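Local coordinates for sister chromatid cohesion protein (Chaetomium thermophilum, PDB 5T8V) that probably loads cohesin onto chromatin, this chain being the C-terminal HEAT-repeat part of the longer loader protein Scc2, at residues 465-470 / 600-605; 484-489 / 594-599; 502-507 / 538-543; 514-519 / 588-593. One frame throughout, in Å; residues are numbered along the deposited sequence.

Contact 1 (465-470 / 600-605); sequences KLRGHV and ILLRSQ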
loop_
_atom_site.group_PDB
_atom_site.type_symbol
_atom_site.label_atom_id
_atom_site.label_comp_id
_atom_site.label_asym_id
_atom_site.label_seq_id
_atom_site.Cartn_x
_atom_site.Cartn_y
_atom_site.Cartn_z
ATOM N N LYS A 465 -15.492 2.172 12.055
ATOM C CA LYS A 465 -16.868 2.604 11.837
ATOM C C LYS A 465 -17.584 2.847 13.158
ATOM O O LYS A 465 -18.330 3.824 13.295
ATOM C CB LYS A 465 -17.612 1.567 10.997
ATOM C CG LYS A 465 -19.121 1.640 11.136
ATOM C CD LYS A 465 -19.837 0.931 10.004
ATOM C CE LYS A 465 -21.310 0.741 10.331
ATOM N NZ LYS A 465 -21.913 1.958 10.962
ATOM N N LEU A 466 -17.370 1.978 14.146
ATOM C CA LEU A 466 -18.012 2.178 15.442
ATOM C C LEU A 466 -17.569 3.489 16.077
ATOM O O LEU A 466 -18.393 4.233 16.623
ATOM C CB LEU A 466 -17.708 1.002 16.370
ATOM C CG LEU A 466 -18.290 1.102 17.781
ATOM C CD1 LEU A 466 -18.842 -0.233 18.225
ATOM C CD2 LEU A 466 -17.239 1.570 18.760
ATOM N N ARG A 467 -16.272 3.794 16.013
ATOM C CA ARG A 467 -15.771 5.028 16.610
ATOM C C ARG A 467 -16.350 6.249 15.907
ATOM O O ARG A 467 -16.789 7.209 16.557
ATOM C CB ARG A 467 -14.243 5.037 16.561
ATOM C CG ARG A 467 -13.609 4.071 17.548
ATOM C CD ARG A 467 -12.229 3.624 17.109
ATOM N NE ARG A 467 -11.374 4.753 16.764
ATOM C CZ ARG A 467 -10.841 5.589 17.650
ATOM N NH1 ARG A 467 -11.082 5.433 18.946
ATOM N NH2 ARG A 467 -10.072 6.588 17.235
ATOM N N GLY A 468 -16.370 6.229 14.573
ATOM C CA GLY A 468 -16.996 7.319 13.843
ATOM C C GLY A 468 -18.451 7.498 14.227
ATOM O O GLY A 468 -18.916 8.623 14.442
ATOM N N HIS A 469 -19.189 6.391 14.332
ATOM C CA HIS A 469 -20.596 6.471 14.705
ATOM C C HIS A 469 -20.759 7.050 16.104
ATOM O O HIS A 469 -21.695 7.815 16.361
ATOM C CB HIS A 469 -21.242 5.088 14.611
ATOM C CG HIS A 469 -22.731 5.103 14.765
ATOM N ND1 HIS A 469 -23.523 6.112 14.258
ATOM C CD2 HIS A 469 -23.575 4.229 15.364
ATOM C CE1 HIS A 469 -24.788 5.860 14.541
ATOM N NE2 HIS A 469 -24.847 4.724 15.211
ATOM N N VAL A 470 -19.853 6.709 17.023
ATOM C CA VAL A 470 -19.926 7.267 18.372
ATOM C C VAL A 470 -19.711 8.773 18.331
ATOM O O VAL A 470 -20.433 9.537 18.981
ATOM C CB VAL A 470 -18.911 6.577 19.299
ATOM C CG1 VAL A 470 -18.759 7.353 20.615
ATOM C CG2 VAL A 470 -19.349 5.150 19.584
ATOM N N ILE A 600 -19.663 1.670 25.973
ATOM C CA ILE A 600 -19.172 0.482 26.664
ATOM C C ILE A 600 -18.208 -0.292 25.773
ATOM O O ILE A 600 -17.166 -0.778 26.232
ATOM C CB ILE A 600 -20.354 -0.390 27.124
ATOM C CG1 ILE A 600 -21.144 0.344 28.212
ATOM C CG2 ILE A 600 -19.862 -1.742 27.646
ATOM C CD1 ILE A 600 -22.452 -0.303 28.571
ATOM N N LEU A 601 -18.533 -0.413 24.484
ATOM C CA LEU A 601 -17.688 -1.183 23.578
ATOM C C LEU A 601 -16.327 -0.527 23.392
ATOM O O LEU A 601 -15.309 -1.221 23.303
ATOM C CB LEU A 601 -18.388 -1.357 22.229
ATOM C CG LEU A 601 -19.547 -2.356 22.188
ATOM C CD1 LEU A 601 -20.235 -2.292 20.842
ATOM C CD2 LEU A 601 -19.070 -3.780 22.468
ATOM N N LEU A 602 -16.283 0.806 23.322
ATOM C CA LEU A 602 -15.001 1.479 23.144
ATOM C C LEU A 602 -14.011 1.126 24.241
ATOM O O LEU A 602 -12.800 1.218 24.019
ATOM C CB LEU A 602 -15.191 2.995 23.097
ATOM C CG LEU A 602 -15.888 3.559 21.857
ATOM C CD1 LEU A 602 -16.057 5.059 21.996
ATOM C CD2 LEU A 602 -15.118 3.226 20.587
ATOM N N ARG A 603 -14.493 0.722 25.414
ATOM C CA ARG A 603 -13.634 0.309 26.513
ATOM C C ARG A 603 -13.533 -1.205 26.633
ATOM O O ARG A 603 -12.944 -1.699 27.599
ATOM C CB ARG A 603 -14.145 0.902 27.826
ATOM C CG ARG A 603 -14.386 2.402 27.775
ATOM C CD ARG A 603 -13.140 3.170 27.363
ATOM N NE ARG A 603 -12.024 2.928 28.272
ATOM C CZ ARG A 603 -10.884 3.609 28.254
ATOM N NH1 ARG A 603 -10.705 4.585 27.376
ATOM N NH2 ARG A 603 -9.923 3.321 29.120
ATOM N N SER A 604 -14.096 -1.949 25.685
ATOM C CA SER A 604 -13.956 -3.394 25.681
ATOM C C SER A 604 -12.575 -3.783 25.169
ATOM O O SER A 604 -11.904 -3.017 24.475
ATOM C CB SER A 604 -15.035 -4.045 24.815
ATOM O OG SER A 604 -14.774 -3.850 23.433
ATOM N N GLN A 605 -12.152 -4.996 25.523
ATOM C CA GLN A 605 -10.834 -5.463 25.108
ATOM C C GLN A 605 -10.731 -5.568 23.592
ATOM O O GLN A 605 -9.636 -5.447 23.033
ATOM C CB GLN A 605 -10.529 -6.810 25.762
ATOM C CG GLN A 605 -9.125 -7.312 25.501
ATOM C CD GLN A 605 -8.864 -8.673 26.114
ATOM O OE1 GLN A 605 -9.687 -9.201 26.867
ATOM N NE2 GLN A 605 -7.711 -9.253 25.789
#
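Leu466 holds CG anti to its backbone N (chi1 178°), whereas Leu602 holds CG beside its backbone N (chi1 -70°), and these torsions set the two CG atoms so that their branches face each other between helix 446-474 and the last turn of helix 590-602. The joint is a helix-to-helix seam of the HEAT-repeat fold, built from aliphatic groups. Leu466 and Leu602 lie alongside each other, pointing opposite ways, with CD2 of Leu466 3.3 Å from CD2 of Leu602. The other methyl of Leu466, CD1, meets CD1 of Leu601 at 3.6 Å, where the two side chains cross at about a right angle. Leu602 is gripped on both branches: its CD2 also touches CG of Arg467 at 3.5 Å, and its CD1 meets CG1 of Val470 tip to tip at 3.8 Å. An alanine at Leu602 would probably open a gap among Leu466, Arg467 and Val470, leaving the CD2 methyl of Leu466 room to turn. Farther out, Leu601 also rests on Glu425 of helix 423-440, and Asp417 in a loop touches both Leu466 and Leu601. The carbonyl of Leu601 takes two donors from Ser604. Ser604 N reaches Leu601 O at 2.8 Å, and Ser604 OG bonds to Leu601 O at 2.7 Å, in the carbonyl plane and on a lone pair.

Contact 2 (484-489 / 594-599); sequences LFLSDL and KLSYSI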
loop_
_atom_site.group_PDB
_atom_site.type_symbol
_atom_site.label_atom_id
_atom_site.label_comp_id
_atom_site.label_asym_id
_atom_site.label_seq_id
_atom_site.Cartn_x
_atom_site.Cartn_y
_atom_site.Cartn_z
ATOM N N LEU A 484 -26.585 14.435 27.809
ATOM C CA LEU A 484 -25.393 15.192 28.178
ATOM C C LEU A 484 -24.347 14.282 28.809
ATOM O O LEU A 484 -23.173 14.294 28.412
ATOM C CB LEU A 484 -25.767 16.330 29.132
ATOM C CG LEU A 484 -26.628 17.463 28.564
ATOM C CD1 LEU A 484 -27.006 18.442 29.663
ATOM C CD2 LEU A 484 -25.911 18.189 27.441
ATOM N N PHE A 485 -24.756 13.484 29.797
ATOM C CA PHE A 485 -23.822 12.567 30.444
ATOM C C PHE A 485 -23.151 11.660 29.420
ATOM O O PHE A 485 -21.924 11.506 29.414
ATOM C CB PHE A 485 -24.555 11.740 31.499
ATOM C CG PHE A 485 -23.673 10.776 32.234
ATOM C CD1 PHE A 485 -22.968 11.178 33.354
ATOM C CD2 PHE A 485 -23.554 9.464 31.811
ATOM C CE1 PHE A 485 -22.157 10.291 34.036
ATOM C CE2 PHE A 485 -22.747 8.574 32.487
ATOM C CZ PHE A 485 -22.049 8.987 33.600
ATOM N N LEU A 486 -23.947 11.057 28.535
ATOM C CA LEU A 486 -23.396 10.185 27.508
ATOM C C LEU A 486 -22.485 10.943 26.557
ATOM O O LEU A 486 -21.523 10.371 26.040
ATOM C CB LEU A 486 -24.524 9.520 26.720
ATOM C CG LEU A 486 -25.432 8.551 27.474
ATOM C CD1 LEU A 486 -26.580 8.119 26.576
ATOM C CD2 LEU A 486 -24.653 7.341 27.968
ATOM N N SER A 487 -22.778 12.218 26.297
ATOM C CA SER A 487 -21.956 12.992 25.376
ATOM C C SER A 487 -20.582 13.266 25.974
ATOM O O SER A 487 -19.554 13.060 25.317
ATOM C CB SER A 487 -22.661 14.300 25.016
ATOM O OG SER A 487 -21.876 15.082 24.130
ATOM N N ASP A 488 -20.544 13.729 27.226
ATOM C CA ASP A 488 -19.260 13.936 27.887
ATOM C C ASP A 488 -18.499 12.623 28.013
ATOM O O ASP A 488 -17.288 12.565 27.754
ATOM C CB ASP A 488 -19.476 14.568 29.263
ATOM C CG ASP A 488 -18.177 14.806 30.008
ATOM O OD1 ASP A 488 -17.408 15.702 29.596
ATOM O OD2 ASP A 488 -17.926 14.103 31.011
ATOM N N LEU A 489 -19.198 11.550 28.387
ATOM C CA LEU A 489 -18.542 10.260 28.557
ATOM C C LEU A 489 -17.976 9.752 27.237
ATOM O O LEU A 489 -16.893 9.159 27.206
ATOM C CB LEU A 489 -19.529 9.254 29.145
ATOM C CG LEU A 489 -18.965 7.883 29.509
ATOM C CD1 LEU A 489 -17.908 8.001 30.595
ATOM C CD2 LEU A 489 -20.095 6.967 29.948
ATOM N N LYS A 594 -28.142 2.906 22.028
ATOM C CA LYS A 594 -27.064 2.580 21.103
ATOM C C LYS A 594 -25.783 3.323 21.468
ATOM O O LYS A 594 -24.695 2.732 21.474
ATOM C CB LYS A 594 -27.492 2.901 19.672
ATOM C CG LYS A 594 -26.367 2.825 18.652
ATOM C CD LYS A 594 -26.788 2.078 17.403
ATOM C CE LYS A 594 -26.839 0.584 17.647
ATOM N NZ LYS A 594 -26.800 -0.194 16.372
ATOM N N LEU A 595 -25.888 4.616 21.782
ATOM C CA LEU A 595 -24.702 5.367 22.181
ATOM C C LEU A 595 -24.110 4.810 23.468
ATOM O O LEU A 595 -22.887 4.681 23.591
ATOM C CB LEU A 595 -25.034 6.853 22.345
ATOM C CG LEU A 595 -23.894 7.749 22.836
ATOM C CD1 LEU A 595 -22.650 7.592 21.977
ATOM C CD2 LEU A 595 -24.337 9.197 22.847
ATOM N N SER A 596 -24.961 4.473 24.438
ATOM C CA SER A 596 -24.475 3.908 25.693
ATOM C C SER A 596 -23.672 2.640 25.443
ATOM O O SER A 596 -22.500 2.534 25.832
ATOM C CB SER A 596 -25.654 3.622 26.624
ATOM O OG SER A 596 -26.340 4.815 26.952
ATOM N N TYR A 597 -24.290 1.661 24.781
ATOM C CA TYR A 597 -23.604 0.399 24.542
ATOM C C TYR A 597 -22.346 0.599 23.709
ATOM O O TYR A 597 -21.345 -0.093 23.924
ATOM C CB TYR A 597 -24.551 -0.593 23.864
ATOM C CG TYR A 597 -23.948 -1.968 23.715
ATOM C CD1 TYR A 597 -23.680 -2.753 24.829
ATOM C CD2 TYR A 597 -23.638 -2.477 22.465
ATOM C CE1 TYR A 597 -23.122 -4.005 24.701
ATOM C CE2 TYR A 597 -23.080 -3.731 22.328
ATOM C CZ TYR A 597 -22.822 -4.489 23.451
ATOM O OH TYR A 597 -22.266 -5.741 23.318
ATOM N N SER A 598 -22.367 1.543 22.766
ATOM C CA SER A 598 -21.171 1.809 21.973
ATOM C C SER A 598 -20.047 2.357 22.845
ATOM O O SER A 598 -18.883 1.968 22.688
ATOM C CB SER A 598 -21.501 2.782 20.843
ATOM O OG SER A 598 -22.563 2.292 20.042
ATOM N N ILE A 599 -20.374 3.262 23.769
ATOM C CA ILE A 599 -19.377 3.744 24.720
ATOM C C ILE A 599 -18.802 2.578 25.511
ATOM O O ILE A 599 -17.585 2.485 25.710
ATOM C CB ILE A 599 -19.999 4.810 25.643
ATOM C CG1 ILE A 599 -20.287 6.087 24.853
ATOM C CG2 ILE A 599 -19.073 5.135 26.806
ATOM C CD1 ILE A 599 -21.341 6.972 25.487
#
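Two helices distant in sequence pack together here within the HEAT-repeat fold, joined by Leu486 and Leu489 on one side and Leu595, Ser596 and Ile599 on the other. The segments of helix 481-494 and helix 590-602 run in the same general direction, their axes 30° apart and 10.3 Å from each other at closest approach. Leu486 sits centrally, with CG anti to its carbonyl carbon. Both of its methyls lie against the hydroxyl of Ser596, CD2 at 3.2 Å from Ser596 OG and CD1 nearly as close. That hydroxyl is not left without a partner in apolar surroundings, because it hydrogen-bonds back to Gln592 O in its own helix. Behind the methyls, Leu486 CB packs on Leu595 CD2 at 3.9 Å, and Leu486 O is approached by Ile599 CD1 at 3.4 Å. One turn further along, Leu489 CD2 meets Ile599 CG2 at 3.8 Å, the two side chains crossing obliquely. An alanine in place of Leu486 would lack both methyls and would probably leave a gap over the Ser596 hydroxyl. All five touching residues are buried, and other helices close round them: helix 446-474 packs on Leu595 through Met473, helix 509-520 covers Ser596 with Pro509, Ala512 and Thr513, and Met503 of helix 500-503 lies against both Leu489 and Ile599.

Contact 3 (502-507 / 538-543); sequences HMVAWT and SEWGSK
Trp540 and Lys543 of helix 527-550 receive the chain where helix 500-503 ends, and the join is made by an indole N-H bonded to a backbone carbonyl just past that helix end in the HEAT-repeat fold. Trp540 comes first along the second segment and does most of the work. Its CG stands anti to the backbone N, and the indole reaches from the helix to Val504, Ala505 and Trp506. Trp540 NE1 donates to Val504 O at 3.1 Å in a fairly straight bond, with an angle of 161° at the hydrogen. The oxygen lies in the plane of the indole, at its edge, but the nitrogen stands 44° above the plane of the Val504 carbonyl. Val504 is the first residue to leave helical geometry, so the bond probably helps to hold the chain where it turns away. Further round the ring, Trp540 CZ2 lies 3.5 Å from Ala505 O. At the far end of the indole, Trp540 CH2 touches Trp506 CE3 at 3.6 Å. The two six-membered rings are turned only 24° against each other, yet they are slid so far apart that they barely overlap. Trp540 has its ring stack elsewhere, with Tyr510, while Trp506 is engaged in cation-pi contacts with Arg511 and Arg568. One turn on comes Lys543, whose chain bends at chi2 and whose charged end leads away from the contact. What it contributes is the root of the side chain: Lys543 CB meets Val504 CG1 at 3.6 Å, the two side chains crossing at about a right angle.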
loop_
_atom_site.group_PDB
_atom_site.type_symbol
_atom_site.label_atom_id
_atom_site.label_comp_id
_atom_site.label_asym_id
_atom_site.label_seq_id
_atom_site.Cartn_x
_atom_site.Cartn_y
_atom_site.Cartn_z
ATOM N N HIS A 502 -16.884 6.179 36.018
ATOM C CA HIS A 502 -18.080 6.725 35.387
ATOM C C HIS A 502 -18.773 5.710 34.489
ATOM O O HIS A 502 -19.980 5.831 34.257
ATOM C CB HIS A 502 -17.728 7.974 34.575
ATOM C CG HIS A 502 -17.333 9.151 35.414
ATOM N ND1 HIS A 502 -16.128 9.219 36.083
ATOM C CD2 HIS A 502 -17.983 10.306 35.692
ATOM C CE1 HIS A 502 -16.053 10.365 36.735
ATOM N NE2 HIS A 502 -17.166 11.043 36.515
ATOM N N MET A 503 -18.037 4.716 33.986
ATOM C CA MET A 503 -18.633 3.697 33.128
ATOM C C MET A 503 -19.559 2.785 33.919
ATOM O O MET A 503 -20.664 2.467 33.464
ATOM C CB MET A 503 -17.535 2.873 32.459
ATOM C CG MET A 503 -16.634 3.666 31.529
ATOM S SD MET A 503 -17.430 4.085 29.970
ATOM C CE MET A 503 -17.617 2.471 29.235
ATOM N N VAL A 504 -19.125 2.351 35.101
ATOM C CA VAL A 504 -19.894 1.418 35.916
ATOM C C VAL A 504 -20.829 2.189 36.838
ATOM O O VAL A 504 -21.401 1.619 37.775
ATOM C CB VAL A 504 -18.963 0.492 36.722
ATOM C CG1 VAL A 504 -18.047 -0.284 35.784
ATOM C CG2 VAL A 504 -18.146 1.292 37.734
ATOM N N ALA A 505 -20.996 3.484 36.578
ATOM C CA ALA A 505 -21.839 4.315 37.423
ATOM C C ALA A 505 -23.269 3.788 37.443
ATOM O O ALA A 505 -23.752 3.189 36.478
ATOM C CB ALA A 505 -21.821 5.760 36.929
ATOM N N TRP A 506 -23.951 4.026 38.566
ATOM C CA TRP A 506 -25.309 3.522 38.744
ATOM C C TRP A 506 -26.264 4.095 37.706
ATOM O O TRP A 506 -27.203 3.411 37.285
ATOM C CB TRP A 506 -25.797 3.851 40.155
ATOM C CG TRP A 506 -27.156 3.328 40.463
ATOM C CD1 TRP A 506 -28.243 4.049 40.857
ATOM C CD2 TRP A 506 -27.582 1.963 40.399
ATOM N NE1 TRP A 506 -29.319 3.217 41.047
ATOM C CE2 TRP A 506 -28.938 1.930 40.771
ATOM C CE3 TRP A 506 -26.945 0.765 40.064
ATOM C CZ2 TRP A 506 -29.671 0.746 40.818
ATOM C CZ3 TRP A 506 -27.670 -0.405 40.111
ATOM C CH2 TRP A 506 -29.019 -0.409 40.485
ATOM N N THR A 507 -26.050 5.342 37.286
ATOM C CA THR A 507 -26.890 5.984 36.282
ATOM C C THR A 507 -26.166 6.145 34.952
ATOM O O THR A 507 -26.524 7.020 34.157
ATOM C CB THR A 507 -27.368 7.347 36.781
ATOM O OG1 THR A 507 -26.243 8.219 36.950
ATOM C CG2 THR A 507 -28.098 7.207 38.107
ATOM N N SER A 538 -23.832 -9.295 34.191
ATOM C CA SER A 538 -22.586 -9.885 34.666
ATOM C C SER A 538 -21.381 -9.080 34.190
ATOM O O SER A 538 -20.425 -8.879 34.949
ATOM C CB SER A 538 -22.485 -11.342 34.213
ATOM O OG SER A 538 -22.655 -11.460 32.815
ATOM N N GLU A 539 -21.408 -8.599 32.943
ATOM C CA GLU A 539 -20.337 -7.721 32.478
ATOM C C GLU A 539 -20.209 -6.492 33.370
ATOM O O GLU A 539 -19.097 -6.068 33.708
ATOM C CB GLU A 539 -20.592 -7.299 31.032
ATOM C CG GLU A 539 -20.280 -8.368 30.005
ATOM C CD GLU A 539 -20.370 -7.846 28.585
ATOM O OE1 GLU A 539 -20.961 -6.759 28.381
ATOM O OE2 GLU A 539 -19.843 -8.518 27.673
ATOM N N TRP A 540 -21.342 -5.905 33.754
ATOM C CA TRP A 540 -21.334 -4.737 34.628
ATOM C C TRP A 540 -20.684 -5.066 35.966
ATOM O O TRP A 540 -19.789 -4.348 36.429
ATOM C CB TRP A 540 -22.769 -4.245 34.825
ATOM C CG TRP A 540 -22.901 -2.913 35.498
ATOM C CD1 TRP A 540 -21.894 -2.088 35.903
ATOM C CD2 TRP A 540 -24.125 -2.253 35.846
ATOM N NE1 TRP A 540 -22.415 -0.954 36.481
ATOM C CE2 TRP A 540 -23.782 -1.032 36.457
ATOM C CE3 TRP A 540 -25.476 -2.577 35.698
ATOM C CZ2 TRP A 540 -24.742 -0.137 36.920
ATOM C CZ3 TRP A 540 -26.425 -1.687 36.159
ATOM C CH2 TRP A 540 -26.055 -0.482 36.762
ATOM N N GLY A 541 -21.120 -6.154 36.602
ATOM C CA GLY A 541 -20.509 -6.546 37.864
ATOM C C GLY A 541 -19.008 -6.729 37.748
ATOM O O GLY A 541 -18.234 -6.216 38.565
ATOM N N SER A 542 -18.573 -7.462 36.721
ATOM C CA SER A 542 -17.147 -7.702 36.543
ATOM C C SER A 542 -16.385 -6.400 36.362
ATOM O O SER A 542 -15.284 -6.240 36.901
ATOM C CB SER A 542 -16.914 -8.620 35.351
ATOM O OG SER A 542 -15.530 -8.833 35.146
ATOM N N LYS A 543 -16.947 -5.456 35.606
ATOM C CA LYS A 543 -16.264 -4.182 35.422
ATOM C C LYS A 543 -16.205 -3.390 36.720
ATOM O O LYS A 543 -15.219 -2.691 36.970
ATOM C CB LYS A 543 -16.946 -3.370 34.324
ATOM C CG LYS A 543 -16.692 -3.906 32.921
ATOM C CD LYS A 543 -15.235 -3.741 32.504
ATOM C CE LYS A 543 -14.965 -4.356 31.142
ATOM N NZ LYS A 543 -13.524 -4.253 30.769
#

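Contact 4 (514-519 / 588-593); sequences LEYLQS and VSPLQA
The ring of Tyr516 has the methyl of Ala593 over one face and the carbonyl oxygen of Val588 at its edge. Ala593 CB stands 3.8 Å from the ring centroid in a CH-pi contact, shifted toward the rim so that its nearest ring atom is Tyr516 CG at 3.4 Å. Val588 O lies near the ring plane, 3.5 Å from Tyr516 CD1. CG stands anti to the backbone N (chi1 176°), pointing the ring from helix 509-520 to the start of helix 590-602. Its outer end reaches the proline that opens that helix, Tyr516 OH coming within 3.6 Å of Pro590 CB, while at its root Tyr516 CB packs on Val588 CB. The helix start is itself held by a capping box: Gln592 N bonds to Ser589 OG at 3.2 Å, and Ser589 N bonds to Gln592 OE1 at the same length. Gln592 NE2 goes on to Ser483 OG, which ties the cap to helix 481-494. Glu515 turns its carboxylate to Arg511 in a salt bridge and gives Val588 only aliphatic carbon. The chemistry implies that helix 509-520 holds this helix start by ring and methyl packing, while the polar bonds of the cap lie within 588-593 or run elsewhere.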
loop_
_atom_site.group_PDB
_atom_site.type_symbol
_atom_site.label_atom_id
_atom_site.label_comp_id
_atom_site.label_asym_id
_atom_site.label_seq_id
_atom_site.Cartn_x
_atom_site.Cartn_y
_atom_site.Cartn_z
ATOM N N LEU A 514 -29.414 -1.514 30.054
ATOM C CA LEU A 514 -30.266 -2.518 30.681
ATOM C C LEU A 514 -31.711 -2.043 30.779
ATOM O O LEU A 514 -32.641 -2.839 30.612
ATOM C CB LEU A 514 -29.720 -2.877 32.061
ATOM C CG LEU A 514 -28.518 -3.823 32.040
ATOM C CD1 LEU A 514 -27.856 -3.882 33.409
ATOM C CD2 LEU A 514 -28.942 -5.216 31.598
ATOM N N GLU A 515 -31.925 -0.755 31.049
ATOM C CA GLU A 515 -33.289 -0.242 31.128
ATOM C C GLU A 515 -33.956 -0.256 29.759
ATOM O O GLU A 515 -35.158 -0.525 29.651
ATOM C CB GLU A 515 -33.286 1.171 31.713
ATOM C CG GLU A 515 -32.864 1.232 33.175
ATOM C CD GLU A 515 -33.869 0.580 34.105
ATOM O OE1 GLU A 515 -34.979 0.239 33.643
ATOM O OE2 GLU A 515 -33.546 0.405 35.299
ATOM N N TYR A 516 -33.194 0.027 28.703
ATOM C CA TYR A 516 -33.732 -0.072 27.353
ATOM C C TYR A 516 -34.145 -1.506 27.043
ATOM O O TYR A 516 -35.303 -1.777 26.692
ATOM C CB TYR A 516 -32.697 0.428 26.344
ATOM C CG TYR A 516 -33.126 0.281 24.903
ATOM C CD1 TYR A 516 -34.067 1.138 24.345
ATOM C CD2 TYR A 516 -32.587 -0.714 24.098
ATOM C CE1 TYR A 516 -34.461 1.005 23.025
ATOM C CE2 TYR A 516 -32.975 -0.854 22.776
ATOM C CZ TYR A 516 -33.912 0.008 22.246
ATOM O OH TYR A 516 -34.297 -0.132 20.932
ATOM N N LEU A 517 -33.204 -2.447 27.176
ATOM C CA LEU A 517 -33.533 -3.849 26.944
ATOM C C LEU A 517 -34.719 -4.285 27.791
ATOM O O LEU A 517 -35.529 -5.109 27.351
ATOM C CB LEU A 517 -32.319 -4.733 27.241
ATOM C CG LEU A 517 -31.087 -4.546 26.356
ATOM C CD1 LEU A 517 -29.988 -5.489 26.806
ATOM C CD2 LEU A 517 -31.410 -4.779 24.890
ATOM N N GLN A 518 -34.842 -3.742 29.003
ATOM C CA GLN A 518 -35.976 -4.069 29.860
ATOM C C GLN A 518 -37.279 -3.579 29.248
ATOM O O GLN A 518 -38.244 -4.341 29.118
ATOM C CB GLN A 518 -35.773 -3.458 31.246
ATOM C CG GLN A 518 -36.835 -3.848 32.260
ATOM C CD GLN A 518 -36.727 -5.299 32.681
ATOM O OE1 GLN A 518 -35.893 -5.654 33.516
ATOM N NE2 GLN A 518 -37.568 -6.150 32.102
ATOM N N SER A 519 -37.327 -2.300 28.866
ATOM C CA SER A 519 -38.540 -1.759 28.261
ATOM C C SER A 519 -38.952 -2.572 27.040
ATOM O O SER A 519 -40.136 -2.879 26.863
ATOM C CB SER A 519 -38.335 -0.294 27.879
ATOM O OG SER A 519 -37.563 -0.178 26.697
ATOM N N VAL A 588 -35.431 5.229 28.023
ATOM C CA VAL A 588 -34.230 5.416 27.217
ATOM C C VAL A 588 -34.605 5.270 25.751
ATOM O O VAL A 588 -35.282 4.308 25.366
ATOM C CB VAL A 588 -33.136 4.407 27.608
ATOM C CG1 VAL A 588 -31.865 4.651 26.803
ATOM C CG2 VAL A 588 -32.848 4.489 29.096
ATOM N N SER A 589 -34.169 6.218 24.933
ATOM C CA SER A 589 -34.429 6.153 23.507
ATOM C C SER A 589 -33.440 5.205 22.833
ATOM O O SER A 589 -32.306 5.054 23.294
ATOM C CB SER A 589 -34.315 7.536 22.881
ATOM O OG SER A 589 -33.035 8.090 23.125
ATOM N N PRO A 590 -33.840 4.559 21.734
ATOM C CA PRO A 590 -32.900 3.655 21.053
ATOM C C PRO A 590 -31.595 4.335 20.684
ATOM O O PRO A 590 -30.559 3.667 20.581
ATOM C CB PRO A 590 -33.683 3.199 19.813
ATOM C CG PRO A 590 -34.737 4.231 19.617
ATOM C CD PRO A 590 -35.095 4.715 20.983
ATOM N N LEU A 591 -31.616 5.653 20.491
ATOM C CA LEU A 591 -30.384 6.387 20.230
ATOM C C LEU A 591 -29.518 6.451 21.482
ATOM O O LEU A 591 -28.311 6.185 21.432
ATOM C CB LEU A 591 -30.717 7.793 19.729
ATOM C CG LEU A 591 -29.654 8.494 18.888
ATOM C CD1 LEU A 591 -29.516 7.822 17.531
ATOM C CD2 LEU A 591 -30.001 9.966 18.728
ATOM N N GLN A 592 -30.123 6.797 22.622
ATOM C CA GLN A 592 -29.378 6.821 23.876
ATOM C C GLN A 592 -28.839 5.438 24.220
ATOM O O GLN A 592 -27.719 5.309 24.730
ATOM C CB GLN A 592 -30.268 7.338 25.004
ATOM C CG GLN A 592 -30.574 8.816 24.922
ATOM C CD GLN A 592 -31.574 9.257 25.969
ATOM O OE1 GLN A 592 -32.413 8.473 26.414
ATOM N NE2 GLN A 592 -31.488 10.520 26.374
ATOM N N ALA A 593 -29.623 4.392 23.953
ATOM C CA ALA A 593 -29.171 3.034 24.238
ATOM C C ALA A 593 -28.012 2.643 23.331
ATOM O O ALA A 593 -27.000 2.104 23.795
ATOM C CB ALA A 593 -30.332 2.052 24.081
#

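Helix 590-602 is shared by three of the four contacts: contact 4 meets its start, contact 2 its middle and contact 1 its end, each with a different earlier helix. Contacts 1 and 2 are buried, made mainly of aliphatic side chains, and touch each other through Val470 and Ser598. Contacts 3 and 4 are only partly buried and centre on aromatic rings, an indole N-H bonded to a carbonyl in contact 3 and a ring with a methyl over its face in contact 4. Contact 3 alone has a hydrogen bond between its segments, and it does not use helix 590-602. It still joins the group, since Met503 packs on Ile599 and Ile600, and Trp540 touches Leu514 of contact 4.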